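Local coordinates for protein endoglucanase (Humicola insolens, PDB 1DYS) that hydrolyses internal beta-1,4-glucosidic linkages of cellulose as a family 6 glycoside hydrolase, contributing to the recycling of plant biomass, at residues Gly48-Ile53 with Gly82-Asn87; Phe132-Glu137 with Ile175-Asp180; Ala288-Pro293 with Met337-Ala342; Gln23-Phe28 with Lys39-Gln44. All coordinates share one frame; numbering follows the deposited sequence.

Contact 1: residues Gly48-Ile53 with Gly82-Asn87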
loop_
_atom_site.group_PDB
_atom_site.type_symbol
_atom_site.label_atom_id
_atom_site.label_comp_id
_atom_site.label_asym_id
_atom_site.label_seq_id
_atom_site.Cartn_x
_atom_site.Cartn_y
_atom_site.Cartn_z
ATOM N N GLY A 48 9.684 -3.661 -23.545
ATOM C CA GLY A 48 8.359 -3.205 -23.073
ATOM C C GLY A 48 7.999 -3.857 -21.740
ATOM O O GLY A 48 8.403 -4.977 -21.489
ATOM N N THR A 49 7.243 -3.112 -20.925
ATOM C CA THR A 49 6.773 -3.658 -19.651
ATOM C C THR A 49 5.317 -3.206 -19.489
ATOM O O THR A 49 5.004 -2.102 -19.943
ATOM C CB THR A 49 7.654 -3.167 -18.510
ATOM O OG1 THR A 49 8.982 -3.694 -18.731
ATOM C CG2 THR A 49 7.246 -3.844 -17.198
ATOM N N PHE A 50 4.447 -4.049 -18.920
ATOM C CA PHE A 50 3.101 -3.540 -18.681
ATOM C C PHE A 50 3.059 -2.443 -17.620
ATOM O O PHE A 50 3.938 -2.296 -16.765
ATOM C CB PHE A 50 2.283 -4.718 -18.088
ATOM C CG PHE A 50 1.751 -5.654 -19.123
ATOM C CD1 PHE A 50 2.572 -6.228 -20.068
ATOM C CD2 PHE A 50 0.394 -5.944 -19.159
ATOM C CE1 PHE A 50 2.061 -7.074 -21.020
ATOM C CE2 PHE A 50 -0.144 -6.777 -20.133
ATOM C CZ PHE A 50 0.702 -7.369 -21.080
ATOM N N TYR A 51 1.986 -1.653 -17.728
ATOM C CA TYR A 51 1.635 -0.623 -16.730
ATOM C C TYR A 51 0.609 -1.200 -15.763
ATOM O O TYR A 51 -0.447 -1.707 -16.204
ATOM C CB TYR A 51 0.970 0.537 -17.492
ATOM C CG TYR A 51 1.876 1.401 -18.353
ATOM C CD1 TYR A 51 2.273 0.904 -19.594
ATOM C CD2 TYR A 51 2.285 2.666 -18.000
ATOM C CE1 TYR A 51 3.076 1.623 -20.450
ATOM C CE2 TYR A 51 3.092 3.414 -18.853
ATOM C CZ TYR A 51 3.489 2.880 -20.065
ATOM O OH TYR A 51 4.299 3.636 -20.885
ATOM N N TRP A 52 0.865 -1.126 -14.460
ATOM C CA TRP A 52 -0.033 -1.636 -13.463
ATOM C C TRP A 52 -1.026 -0.584 -12.965
ATOM O O TRP A 52 -0.644 0.436 -12.407
ATOM C CB TRP A 52 0.740 -2.173 -12.260
ATOM C CG TRP A 52 1.464 -3.462 -12.572
ATOM C CD1 TRP A 52 2.494 -3.651 -13.451
ATOM C CD2 TRP A 52 1.161 -4.761 -12.017
ATOM N NE1 TRP A 52 2.912 -4.954 -13.438
ATOM C CE2 TRP A 52 2.090 -5.650 -12.567
ATOM C CE3 TRP A 52 0.211 -5.218 -11.096
ATOM C CZ2 TRP A 52 2.096 -7.013 -12.215
ATOM C CZ3 TRP A 52 0.216 -6.565 -10.756
ATOM C CH2 TRP A 52 1.170 -7.446 -11.312
ATOM N N ILE A 53 -2.297 -0.938 -13.209
ATOM C CA ILE A 53 -3.375 0.010 -12.824
ATOM C C ILE A 53 -3.994 -0.530 -11.544
ATOM O O ILE A 53 -5.098 -1.130 -11.552
ATOM C CB ILE A 53 -4.404 0.166 -13.944
ATOM C CG1 ILE A 53 -3.817 0.471 -15.322
ATOM C CG2 ILE A 53 -5.318 1.363 -13.550
ATOM C CD1 ILE A 53 -2.720 1.491 -15.430
ATOM N N GLY A 82 0.632 -2.793 -22.809
ATOM C CA GLY A 82 0.187 -3.805 -21.834
ATOM C C GLY A 82 -0.313 -3.038 -20.599
ATOM O O GLY A 82 0.415 -2.198 -20.067
ATOM N N LEU A 83 -1.523 -3.430 -20.157
ATOM C CA LEU A 83 -2.099 -2.837 -18.936
ATOM C C LEU A 83 -2.487 -3.983 -17.991
ATOM O O LEU A 83 -3.021 -4.985 -18.470
ATOM C CB LEU A 83 -3.369 -2.020 -19.202
ATOM C CG LEU A 83 -3.162 -0.790 -20.098
ATOM C CD1 LEU A 83 -4.537 -0.135 -20.329
ATOM C CD2 LEU A 83 -2.179 0.168 -19.479
ATOM N N VAL A 84 -2.305 -3.780 -16.688
ATOM C CA VAL A 84 -2.710 -4.820 -15.721
ATOM C C VAL A 84 -3.945 -4.253 -14.989
ATOM O O VAL A 84 -3.837 -3.175 -14.439
ATOM C CB VAL A 84 -1.620 -5.122 -14.681
ATOM C CG1 VAL A 84 -2.061 -6.351 -13.876
ATOM C CG2 VAL A 84 -0.288 -5.449 -15.372
ATOM N N LEU A 85 -5.079 -4.917 -15.150
ATOM C CA LEU A 85 -6.326 -4.468 -14.497
ATOM C C LEU A 85 -6.331 -5.263 -13.201
ATOM O O LEU A 85 -6.493 -6.499 -13.214
ATOM C CB LEU A 85 -7.486 -4.814 -15.442
ATOM C CG LEU A 85 -8.848 -4.261 -15.025
ATOM C CD1 LEU A 85 -9.675 -3.988 -16.271
ATOM C CD2 LEU A 85 -9.545 -5.228 -14.086
ATOM N N TYR A 86 -6.093 -4.548 -12.096
ATOM C CA TYR A 86 -5.866 -5.228 -10.821
ATOM C C TYR A 86 -6.422 -4.445 -9.639
ATOM O O TYR A 86 -5.654 -3.757 -8.978
ATOM C CB TYR A 86 -4.348 -5.453 -10.664
ATOM C CG TYR A 86 -3.810 -6.119 -9.446
ATOM C CD1 TYR A 86 -4.290 -7.338 -8.975
ATOM C CD2 TYR A 86 -2.769 -5.543 -8.700
ATOM C CE1 TYR A 86 -3.760 -7.992 -7.863
ATOM C CE2 TYR A 86 -2.245 -6.150 -7.585
ATOM C CZ TYR A 86 -2.741 -7.373 -7.161
ATOM O OH TYR A 86 -2.191 -7.963 -6.039
ATOM N N ASN A 87 -7.731 -4.546 -9.440
ATOM C CA ASN A 87 -8.311 -3.862 -8.249
ATOM C C ASN A 87 -9.514 -4.606 -7.726
ATOM O O ASN A 87 -10.474 -4.004 -7.172
ATOM C CB ASN A 87 -8.619 -2.419 -8.632
ATOM C CG ASN A 87 -8.737 -1.525 -7.392
ATOM O OD1 ASN A 87 -8.278 -1.868 -6.303
ATOM N ND2 ASN A 87 -9.356 -0.374 -7.575
HETATM O O HOH W 1 3.247 -1.651 -22.154
#

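Contact 2: residues Phe132-Glu137 with Ile175-Asp180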
loop_
_atom_site.group_PDB
_atom_site.type_symbol
_atom_site.label_atom_id
_atom_site.label_comp_id
_atom_site.label_asym_id
_atom_site.label_seq_id
_atom_site.Cartn_x
_atom_site.Cartn_y
_atom_site.Cartn_z
ATOM N N PHE A 132 -4.416 -2.673 -27.303
ATOM C CA PHE A 132 -4.160 -2.955 -25.902
ATOM C C PHE A 132 -4.184 -4.444 -25.599
ATOM O O PHE A 132 -5.031 -5.195 -26.092
ATOM C CB PHE A 132 -5.275 -2.331 -25.021
ATOM C CG PHE A 132 -5.357 -0.833 -25.036
ATOM C CD1 PHE A 132 -4.586 -0.012 -24.227
ATOM C CD2 PHE A 132 -6.181 -0.207 -25.972
ATOM C CE1 PHE A 132 -4.680 1.347 -24.296
ATOM C CE2 PHE A 132 -6.242 1.169 -26.068
ATOM C CZ PHE A 132 -5.517 1.977 -25.206
ATOM N N ALA A 133 -3.240 -4.861 -24.755
ATOM C CA ALA A 133 -3.269 -6.184 -24.168
ATOM C C ALA A 133 -3.531 -5.989 -22.654
ATOM O O ALA A 133 -2.726 -5.322 -22.009
ATOM C CB ALA A 133 -1.977 -6.976 -24.247
ATOM N N VAL A 134 -4.680 -6.473 -22.216
ATOM C CA VAL A 134 -5.031 -6.228 -20.811
ATOM C C VAL A 134 -5.015 -7.544 -20.080
ATOM O O VAL A 134 -5.719 -8.499 -20.367
ATOM C CB VAL A 134 -6.435 -5.580 -20.684
ATOM C CG1 VAL A 134 -6.814 -5.423 -19.214
ATOM C CG2 VAL A 134 -6.477 -4.261 -21.427
ATOM N N ILE A 135 -4.209 -7.618 -19.010
ATOM C CA ILE A 135 -4.143 -8.734 -18.132
ATOM C C ILE A 135 -5.187 -8.485 -17.042
ATOM O O ILE A 135 -5.188 -7.445 -16.393
ATOM C CB ILE A 135 -2.746 -8.950 -17.547
ATOM C CG1 ILE A 135 -1.878 -9.503 -18.686
ATOM C CG2 ILE A 135 -2.817 -9.857 -16.323
ATOM C CD1 ILE A 135 -0.442 -9.812 -18.257
ATOM N N LEU A 136 -6.051 -9.490 -16.924
ATOM C CA LEU A 136 -7.114 -9.325 -15.963
ATOM C C LEU A 136 -6.844 -10.062 -14.658
ATOM O O LEU A 136 -6.818 -11.268 -14.514
ATOM C CB LEU A 136 -8.452 -9.858 -16.479
ATOM C CG LEU A 136 -8.928 -9.258 -17.798
ATOM C CD1 LEU A 136 -9.952 -10.204 -18.395
ATOM C CD2 LEU A 136 -9.472 -7.858 -17.558
ATOM N N GLU A 137 -6.776 -9.255 -13.609
ATOM C CA GLU A 137 -6.709 -9.620 -12.216
ATOM C C GLU A 137 -5.819 -10.781 -11.827
ATOM O O GLU A 137 -6.190 -11.938 -11.534
ATOM C CB GLU A 137 -8.156 -9.915 -11.729
ATOM C CG GLU A 137 -9.086 -8.703 -11.777
ATOM C CD GLU A 137 -8.725 -7.594 -10.767
ATOM O OE1 GLU A 137 -7.911 -7.849 -9.863
ATOM O OE2 GLU A 137 -9.346 -6.535 -10.867
ATOM N N ILE A 175 -8.942 -4.219 -28.234
ATOM C CA ILE A 175 -8.680 -4.624 -26.843
ATOM C C ILE A 175 -8.585 -6.142 -26.774
ATOM O O ILE A 175 -9.514 -6.883 -27.111
ATOM C CB ILE A 175 -9.807 -4.164 -25.899
ATOM C CG1 ILE A 175 -9.976 -2.648 -25.901
ATOM C CG2 ILE A 175 -9.528 -4.671 -24.476
ATOM C CD1 ILE A 175 -11.207 -2.188 -25.102
ATOM N N HIS A 176 -7.428 -6.657 -26.312
ATOM C CA HIS A 176 -7.153 -8.084 -26.249
ATOM C C HIS A 176 -6.996 -8.543 -24.804
ATOM O O HIS A 176 -6.099 -8.071 -24.128
ATOM C CB HIS A 176 -5.877 -8.367 -27.055
ATOM C CG HIS A 176 -6.003 -7.709 -28.414
ATOM N ND1 HIS A 176 -6.752 -8.287 -29.430
ATOM C CD2 HIS A 176 -5.550 -6.526 -28.855
ATOM C CE1 HIS A 176 -6.694 -7.451 -30.464
ATOM N NE2 HIS A 176 -5.985 -6.389 -30.162
ATOM N N LEU A 177 -7.962 -9.335 -24.364
ATOM C CA LEU A 177 -8.014 -9.703 -22.949
ATOM C C LEU A 177 -7.331 -11.005 -22.657
ATOM O O LEU A 177 -7.567 -12.021 -23.301
ATOM C CB LEU A 177 -9.483 -9.740 -22.514
ATOM C CG LEU A 177 -10.267 -8.437 -22.699
ATOM C CD1 LEU A 177 -11.732 -8.645 -22.323
ATOM C CD2 LEU A 177 -9.665 -7.306 -21.879
ATOM N N TYR A 178 -6.481 -10.994 -21.613
ATOM C CA TYR A 178 -5.788 -12.180 -21.149
ATOM C C TYR A 178 -6.127 -12.348 -19.682
ATOM O O TYR A 178 -5.739 -11.538 -18.825
ATOM C CB TYR A 178 -4.276 -12.020 -21.378
ATOM C CG TYR A 178 -3.851 -12.020 -22.848
ATOM C CD1 TYR A 178 -3.584 -13.242 -23.471
ATOM C CD2 TYR A 178 -3.737 -10.858 -23.567
ATOM C CE1 TYR A 178 -3.169 -13.272 -24.799
ATOM C CE2 TYR A 178 -3.359 -10.867 -24.899
ATOM C CZ TYR A 178 -3.085 -12.076 -25.495
ATOM O OH TYR A 178 -2.691 -12.026 -26.808
ATOM N N LEU A 179 -6.894 -13.363 -19.328
ATOM C CA LEU A 179 -7.329 -13.647 -17.961
ATOM C C LEU A 179 -6.246 -14.394 -17.211
ATOM O O LEU A 179 -5.737 -15.436 -17.650
ATOM C CB LEU A 179 -8.673 -14.402 -18.038
ATOM C CG LEU A 179 -9.317 -14.852 -16.746
ATOM C CD1 LEU A 179 -9.641 -13.648 -15.858
ATOM C CD2 LEU A 179 -10.602 -15.639 -17.058
ATOM N N ASP A 180 -5.847 -13.827 -16.057
ATOM C CA ASP A 180 -4.679 -14.396 -15.373
ATOM C C ASP A 180 -4.952 -15.754 -14.793
ATOM O O ASP A 180 -6.029 -15.959 -14.243
ATOM C CB ASP A 180 -4.199 -13.398 -14.276
ATOM C CG ASP A 180 -2.889 -13.997 -13.782
ATOM O OD1 ASP A 180 -1.924 -13.857 -14.497
ATOM O OD2 ASP A 180 -2.870 -14.632 -12.725
HETATM O O HOH W 2 -7.255 -14.342 -12.353
#

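Contact 3: residues Ala288-Pro293 with Met337-Ala342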
loop_
_atom_site.group_PDB
_atom_site.type_symbol
_atom_site.label_atom_id
_atom_site.label_comp_id
_atom_site.label_asym_id
_atom_site.label_seq_id
_atom_site.Cartn_x
_atom_site.Cartn_y
_atom_site.Cartn_z
ATOM N N ALA A 288 18.083 -13.967 -9.032
ATOM C CA ALA A 288 17.223 -13.940 -10.231
ATOM C C ALA A 288 17.798 -12.981 -11.273
ATOM O O ALA A 288 18.615 -12.112 -10.968
ATOM C CB ALA A 288 15.804 -13.511 -9.860
ATOM N N GLY A 289 17.366 -13.181 -12.531
ATOM C CA GLY A 289 17.834 -12.270 -13.561
ATOM C C GLY A 289 16.646 -11.773 -14.388
ATOM O O GLY A 289 15.581 -12.418 -14.370
ATOM N N PHE A 290 16.892 -10.657 -15.072
ATOM C CA PHE A 290 15.910 -10.244 -16.084
ATOM C C PHE A 290 15.788 -11.400 -17.094
ATOM O O PHE A 290 16.812 -12.012 -17.520
ATOM C CB PHE A 290 16.322 -9.049 -16.895
ATOM C CG PHE A 290 16.365 -7.726 -16.188
ATOM C CD1 PHE A 290 15.232 -7.322 -15.475
ATOM C CD2 PHE A 290 17.420 -6.845 -16.285
ATOM C CE1 PHE A 290 15.200 -6.098 -14.854
ATOM C CE2 PHE A 290 17.397 -5.615 -15.665
ATOM C CZ PHE A 290 16.279 -5.242 -14.928
ATOM N N GLY A 291 14.562 -11.751 -17.455
ATOM C CA GLY A 291 14.377 -12.849 -18.405
ATOM C C GLY A 291 14.364 -12.283 -19.835
ATOM O O GLY A 291 14.654 -11.141 -20.120
ATOM N N GLN A 292 14.031 -13.192 -20.751
ATOM C CA GLN A 292 13.922 -12.871 -22.166
ATOM C C GLN A 292 12.973 -11.704 -22.389
ATOM O O GLN A 292 11.831 -11.715 -21.923
ATOM C CB GLN A 292 13.335 -14.125 -22.862
ATOM C CG GLN A 292 12.570 -13.872 -24.139
ATOM C CD GLN A 292 13.484 -13.788 -25.350
ATOM O OE1 GLN A 292 14.150 -14.790 -25.624
ATOM N NE2 GLN A 292 13.497 -12.664 -26.060
ATOM N N PRO A 293 13.426 -10.713 -23.107
ATOM C CA PRO A 293 12.576 -9.570 -23.458
ATOM C C PRO A 293 11.456 -10.012 -24.379
ATOM O O PRO A 293 11.479 -11.066 -25.002
ATOM C CB PRO A 293 13.487 -8.529 -24.127
ATOM C CG PRO A 293 14.852 -8.977 -23.590
ATOM C CD PRO A 293 14.787 -10.508 -23.579
ATOM N N MET A 337 21.004 -6.688 -9.380
ATOM C CA MET A 337 21.094 -8.126 -9.483
ATOM C C MET A 337 20.444 -8.666 -10.750
ATOM O O MET A 337 20.968 -9.499 -11.513
ATOM C CB MET A 337 20.543 -8.820 -8.229
ATOM C CG MET A 337 20.373 -10.322 -8.402
ATOM S SD MET A 337 19.205 -11.125 -7.277
ATOM C CE MET A 337 17.693 -10.417 -7.958
ATOM N N LEU A 338 19.229 -8.151 -11.055
ATOM C CA LEU A 338 18.537 -8.638 -12.249
ATOM C C LEU A 338 19.376 -8.285 -13.502
ATOM O O LEU A 338 19.319 -9.047 -14.465
ATOM C CB LEU A 338 17.152 -8.027 -12.409
ATOM C CG LEU A 338 16.099 -8.487 -11.365
ATOM C CD1 LEU A 338 14.913 -7.540 -11.491
ATOM C CD2 LEU A 338 15.730 -9.945 -11.496
ATOM N N THR A 339 20.086 -7.176 -13.427
ATOM C CA THR A 339 20.867 -6.732 -14.589
ATOM C C THR A 339 22.098 -7.611 -14.754
ATOM O O THR A 339 22.315 -8.143 -15.830
ATOM C CB THR A 339 21.318 -5.285 -14.380
ATOM O OG1 THR A 339 20.207 -4.384 -14.217
ATOM C CG2 THR A 339 22.086 -4.801 -15.616
ATOM N N GLN A 340 22.897 -7.729 -13.702
ATOM C CA GLN A 340 24.049 -8.646 -13.788
ATOM C C GLN A 340 23.669 -10.055 -14.203
ATOM O O GLN A 340 24.490 -10.755 -14.829
ATOM C CB GLN A 340 24.748 -8.721 -12.419
ATOM C CG GLN A 340 25.224 -7.412 -11.868
ATOM C CD GLN A 340 25.749 -7.455 -10.450
ATOM O OE1 GLN A 340 26.960 -7.505 -10.250
ATOM N NE2 GLN A 340 24.860 -7.434 -9.464
ATOM N N ASN A 341 22.501 -10.605 -13.864
ATOM C CA ASN A 341 22.084 -11.949 -14.233
ATOM C C ASN A 341 21.128 -11.982 -15.424
ATOM O O ASN A 341 20.535 -13.040 -15.685
ATOM C CB ASN A 341 21.408 -12.654 -13.059
ATOM C CG ASN A 341 22.429 -12.917 -11.965
ATOM O OD1 ASN A 341 23.260 -13.824 -12.071
ATOM N ND2 ASN A 341 22.365 -12.125 -10.911
ATOM N N ALA A 342 21.083 -10.859 -16.141
ATOM C CA ALA A 342 20.131 -10.807 -17.267
ATOM C C ALA A 342 20.375 -11.813 -18.384
ATOM O O ALA A 342 21.481 -12.247 -18.684
ATOM C CB ALA A 342 20.083 -9.416 -17.865
#

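Contact 4: residues Gln23-Phe28 with Lys39-Gln44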
loop_
_atom_site.group_PDB
_atom_site.type_symbol
_atom_site.label_atom_id
_atom_site.label_comp_id
_atom_site.label_asym_id
_atom_site.label_seq_id
_atom_site.Cartn_x
_atom_site.Cartn_y
_atom_site.Cartn_z
ATOM N N GLN A 23 18.119 5.189 -11.797
ATOM C CA GLN A 23 18.902 5.024 -10.576
ATOM C C GLN A 23 19.858 3.853 -10.723
ATOM O O GLN A 23 21.027 3.920 -10.318
ATOM C CB GLN A 23 17.975 4.768 -9.377
ATOM C CG GLN A 23 18.750 4.550 -8.082
ATOM C CD GLN A 23 17.863 4.560 -6.853
ATOM O OE1 GLN A 23 18.373 4.426 -5.733
ATOM N NE2 GLN A 23 16.559 4.714 -7.006
ATOM N N THR A 24 19.376 2.755 -11.343
ATOM C CA THR A 24 20.217 1.570 -11.503
ATOM C C THR A 24 21.372 1.845 -12.441
ATOM O O THR A 24 22.508 1.448 -12.209
ATOM C CB THR A 24 19.387 0.356 -12.013
ATOM O OG1 THR A 24 18.139 0.354 -11.290
ATOM C CG2 THR A 24 20.087 -0.957 -11.753
ATOM N N ARG A 25 21.068 2.464 -13.567
ATOM C CA ARG A 25 22.068 2.864 -14.537
ATOM C C ARG A 25 23.067 3.801 -13.868
ATOM O O ARG A 25 24.245 3.494 -14.043
ATOM C CB ARG A 25 21.446 3.624 -15.710
ATOM C CG ARG A 25 22.296 3.470 -16.975
ATOM C CD ARG A 25 21.621 4.388 -18.047
ATOM N NE ARG A 25 21.896 5.724 -17.502
ATOM C CZ ARG A 25 23.109 6.252 -17.732
ATOM N NH1 ARG A 25 24.054 5.697 -18.479
ATOM N NH2 ARG A 25 23.305 7.398 -17.130
ATOM N N GLN A 26 22.604 4.798 -13.114
ATOM C CA GLN A 26 23.580 5.617 -12.375
ATOM C C GLN A 26 24.438 4.812 -11.411
ATOM O O GLN A 26 25.659 5.045 -11.307
ATOM C CB GLN A 26 22.802 6.679 -11.568
ATOM C CG GLN A 26 22.150 7.725 -12.485
ATOM C CD GLN A 26 21.118 8.555 -11.758
ATOM O OE1 GLN A 26 20.258 9.232 -12.324
ATOM N NE2 GLN A 26 21.118 8.545 -10.429
ATOM N N ALA A 27 23.897 3.849 -10.664
ATOM C CA ALA A 27 24.654 3.052 -9.704
ATOM C C ALA A 27 25.769 2.266 -10.367
ATOM O O ALA A 27 26.933 2.277 -9.931
ATOM C CB ALA A 27 23.734 2.127 -8.906
ATOM N N PHE A 28 25.484 1.608 -11.488
ATOM C CA PHE A 28 26.493 0.864 -12.222
ATOM C C PHE A 28 27.562 1.830 -12.739
ATOM O O PHE A 28 28.744 1.576 -12.511
ATOM C CB PHE A 28 25.884 0.099 -13.397
ATOM C CG PHE A 28 25.270 -1.214 -13.002
ATOM C CD1 PHE A 28 25.962 -2.172 -12.278
ATOM C CD2 PHE A 28 23.936 -1.436 -13.339
ATOM C CE1 PHE A 28 25.352 -3.366 -11.919
ATOM C CE2 PHE A 28 23.337 -2.645 -12.990
ATOM C CZ PHE A 28 24.025 -3.594 -12.301
ATOM N N LYS A 39 23.443 -2.320 -20.178
ATOM C CA LYS A 39 22.318 -3.277 -20.099
ATOM C C LYS A 39 21.099 -2.565 -19.497
ATOM O O LYS A 39 19.987 -2.849 -20.000
ATOM C CB LYS A 39 22.809 -4.428 -19.216
ATOM C CG LYS A 39 23.630 -5.433 -19.985
ATOM C CD LYS A 39 24.527 -6.327 -19.166
ATOM C CE LYS A 39 23.809 -7.500 -18.536
ATOM N NZ LYS A 39 24.749 -8.264 -17.635
ATOM N N VAL A 40 21.263 -1.750 -18.467
ATOM C CA VAL A 40 20.124 -0.991 -17.938
ATOM C C VAL A 40 19.521 -0.102 -19.021
ATOM O O VAL A 40 18.298 -0.058 -19.233
ATOM C CB VAL A 40 20.490 -0.183 -16.673
ATOM C CG1 VAL A 40 19.251 0.592 -16.208
ATOM C CG2 VAL A 40 20.968 -1.104 -15.546
ATOM N N LYS A 41 20.371 0.655 -19.761
ATOM C CA LYS A 41 19.827 1.520 -20.827
ATOM C C LYS A 41 19.090 0.728 -21.899
ATOM O O LYS A 41 18.096 1.194 -22.460
ATOM C CB LYS A 41 20.948 2.388 -21.429
ATOM C CG LYS A 41 20.398 3.628 -22.138
ATOM C CD LYS A 41 21.413 4.769 -22.055
ATOM C CE LYS A 41 21.750 5.312 -23.427
ATOM N NZ LYS A 41 20.684 6.167 -24.009
ATOM N N TYR A 42 19.488 -0.494 -22.177
ATOM C CA TYR A 42 18.847 -1.400 -23.125
ATOM C C TYR A 42 17.420 -1.642 -22.605
ATOM O O TYR A 42 16.485 -1.382 -23.344
ATOM C CB TYR A 42 19.550 -2.738 -23.320
ATOM C CG TYR A 42 18.911 -3.732 -24.265
ATOM C CD1 TYR A 42 17.838 -4.513 -23.906
ATOM C CD2 TYR A 42 19.406 -3.893 -25.560
ATOM C CE1 TYR A 42 17.250 -5.424 -24.767
ATOM C CE2 TYR A 42 18.836 -4.814 -26.433
ATOM C CZ TYR A 42 17.762 -5.574 -26.037
ATOM O OH TYR A 42 17.204 -6.475 -26.919
ATOM N N VAL A 43 17.346 -2.029 -21.330
ATOM C CA VAL A 43 15.988 -2.211 -20.776
ATOM C C VAL A 43 15.205 -0.920 -20.828
ATOM O O VAL A 43 13.988 -0.922 -21.088
ATOM C CB VAL A 43 16.065 -2.766 -19.334
ATOM C CG1 VAL A 43 14.683 -2.924 -18.690
ATOM C CG2 VAL A 43 16.815 -4.085 -19.354
ATOM N N GLN A 44 15.816 0.239 -20.516
ATOM C CA GLN A 44 15.097 1.498 -20.484
ATOM C C GLN A 44 14.436 1.926 -21.796
ATOM O O GLN A 44 13.353 2.518 -21.783
ATOM C CB GLN A 44 16.033 2.673 -20.077
ATOM C CG GLN A 44 16.369 2.655 -18.591
ATOM C CD GLN A 44 17.307 3.807 -18.251
ATOM O OE1 GLN A 44 18.437 3.822 -18.724
ATOM N NE2 GLN A 44 16.859 4.770 -17.446
#

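Contact 1: residues Gly48-Ile53 with Gly82-Asn87
Three aromatic rings of Gly48-Ile53 meet Gly82-Asn87, two of them through a face. Over the centre of one face of the Phe50 ring sits Gly82 CA, 3.4 Å from the ring centroid, a close CH-pi contact that the bare glycine permits. Trp52 takes Val84 CG2 on one face of its indole, 3.6 Å from the centroid of the five-membered ring. The edge of the same indole, at CE3 and CZ3, is turned toward the face of Tyr86 in an offset edge-to-face pair with planes at 84°. At the edge of the Tyr51 ring, in its plane, lie Gly82 O and a water that joins Thr49 O to Gly82 N. The two strands run parallel, with Tyr51 and Trp52 on opposite faces of the sheet. Tyr51 N donates to Gly82 O at 2.9 Å, almost straight but from above the carbonyl plane, whereas Val84 N to Tyr51 O and Ile53 N to Val84 O lie in plane. The polar ends find partners beyond the two strands: Trp52 NE1 donates to Val309 O, and Tyr86 OH is hydrogen-bonded to Asp92 OD2, of a probable proton donor. This right-handed beta-alpha-beta unit, crossing over through helix 60-74, brings Trp52, which probably binds substrate, to the active site of the distorted family 6 barrel.

Contact 2: residues Phe132-Glu137 with Ile175-Asp180
From CB outward, Leu136 reaches across to the neighbouring strand. Its CB lies 4.0 Å from Leu179 CD1; CG, set beside the backbone N by chi1 -56°, is 4.1 Å from Tyr178 O; and the CD1 branch crosses obliquely to end 4.2 Å from Leu177 CB. Val134 continues this face, its CB meeting Leu177 CD2 at 3.9 Å, while Ala133, Ile135, His176 and Tyr178 occupy the other. Between the faces, five backbone hydrogen bonds join 132-136 to 175-180 in parallel register, as in the inner sheet of the distorted beta/alpha barrel of family 6 cellulases. Val134 N points nearly along the C=O axis of His176, 2.9 Å from its O, but Asp180 N reaches a lone pair of Leu136 O at a longer 3.1 Å. Past that last bond, one water sits 2.8 Å from both Glu137 O and Asp180 O and bridges them. The Asp180 carboxylate, with CG anti to the backbone N (chi1 -172°), is held from outside the pair: OD1 by Ser217, OD2 by the backbone N of Ala182 and of Asp139, a probable proton donor. Glu137 OE2 accepts from Tyr112 OH and Asn87 N. At the opposite end, the His176 ring turns its edge to Phe132 O, with CD2 3.1 Å from it.

Contact 3: residues Ala288-Pro293 with Met337-Ala342
Met337 O is gripped twice, by Asn341 N and by Asn341 ND2, each at 3.0 Å; the side-chain amide comes from above the carbonyl plane, so one residue ties both its backbone and its side chain to the last turn of helix 332-340. Leu338 O, near the helix end, accepts from Phe290 N at 3.0 Å, on a lone pair and nearly straight (177°). This bond fixes where the Phe290 side chain starts. With chi1 -70°, the ring stands beside its own backbone N, and Leu338 CB settles over the centre of one face, 3.6 Å from the centroid. Leu338 CD1 reaches Phe290 CE1, while CD2 touches Gly289 C and Ala288 O. Ala342 CB lies at the ring edge. Met337 is extended through chi1 and chi2, which brings SD to Ala288 N for a weak bond of 3.5 Å; the bend at chi3 (70°) turns CE toward Ala288 CB at 4.1 Å. With no side chain in the way, Gly289 CA approaches Asn341 O at 3.5 Å. Phe290 also stacks on Trp308 and touches Val43 and Tyr17. The arrangement is that of a C-terminal helix end packed on a short two-stranded antiparallel sheet, 270-271 with 288-289, separate from the parallel sheet of the barrel.

Contact 4: residues Gln23-Phe28 with Lys39-Gln44
Val40, the first residue of Lys39-Gln44 to meet Gln23-Phe28, puts its two methyls to separate use. CG1, anti to the backbone N, comes up against the Arg25 backbone at N (3.7 Å) and its CB; CG2 lies at the edge of the Phe28 ring, 3.7 Å from CD2, and also meets Thr24 CG2 at 3.9 Å. One turn of contact is thus built around a single valine, between antiparallel helices whose axes approach to 9.1 Å at 165°. Next, Lys41 runs alongside Arg25, CB to CD at 4.0 Å, before its amine leads away toward Glu45, a long, weak pairing. Gln44 closes the contact: OE1 lies 3.3 Å from Arg25 CD, near the plane of the guanidinium, and the two planes are almost parallel (2° apart). The chemistry is therefore apolar at the buried side and polar and charged toward solvent, where Asp22 OD1 accepts from Gln44 NE2 and offers Arg25 NE a long, weak ion pair that may offset part of the positive charge.

From the N terminus, contact 4 comes first, closing the short hairpin between helices 15-29 and 34-46. The chain then enters strand 51-53, and contact 1 closes the loop through helix 60-74 to strand 79-85. Contact 2 follows, bringing 175-180 beside 132-136 across a longer, mostly helical connection. Contact 3 comes last, joining 288-293 to the final helix. The four loops follow in series and none crosses another. Contacts 1 and 2 share one sheet, since strands 79-85 and 132-136 are neighbours with Leu85 bonded probably to Ile135 and Glu137. Contacts 3 and 4 meet at the periphery, where Thr339 packs on Phe28 and Val40, tying the chain's end to its beginning.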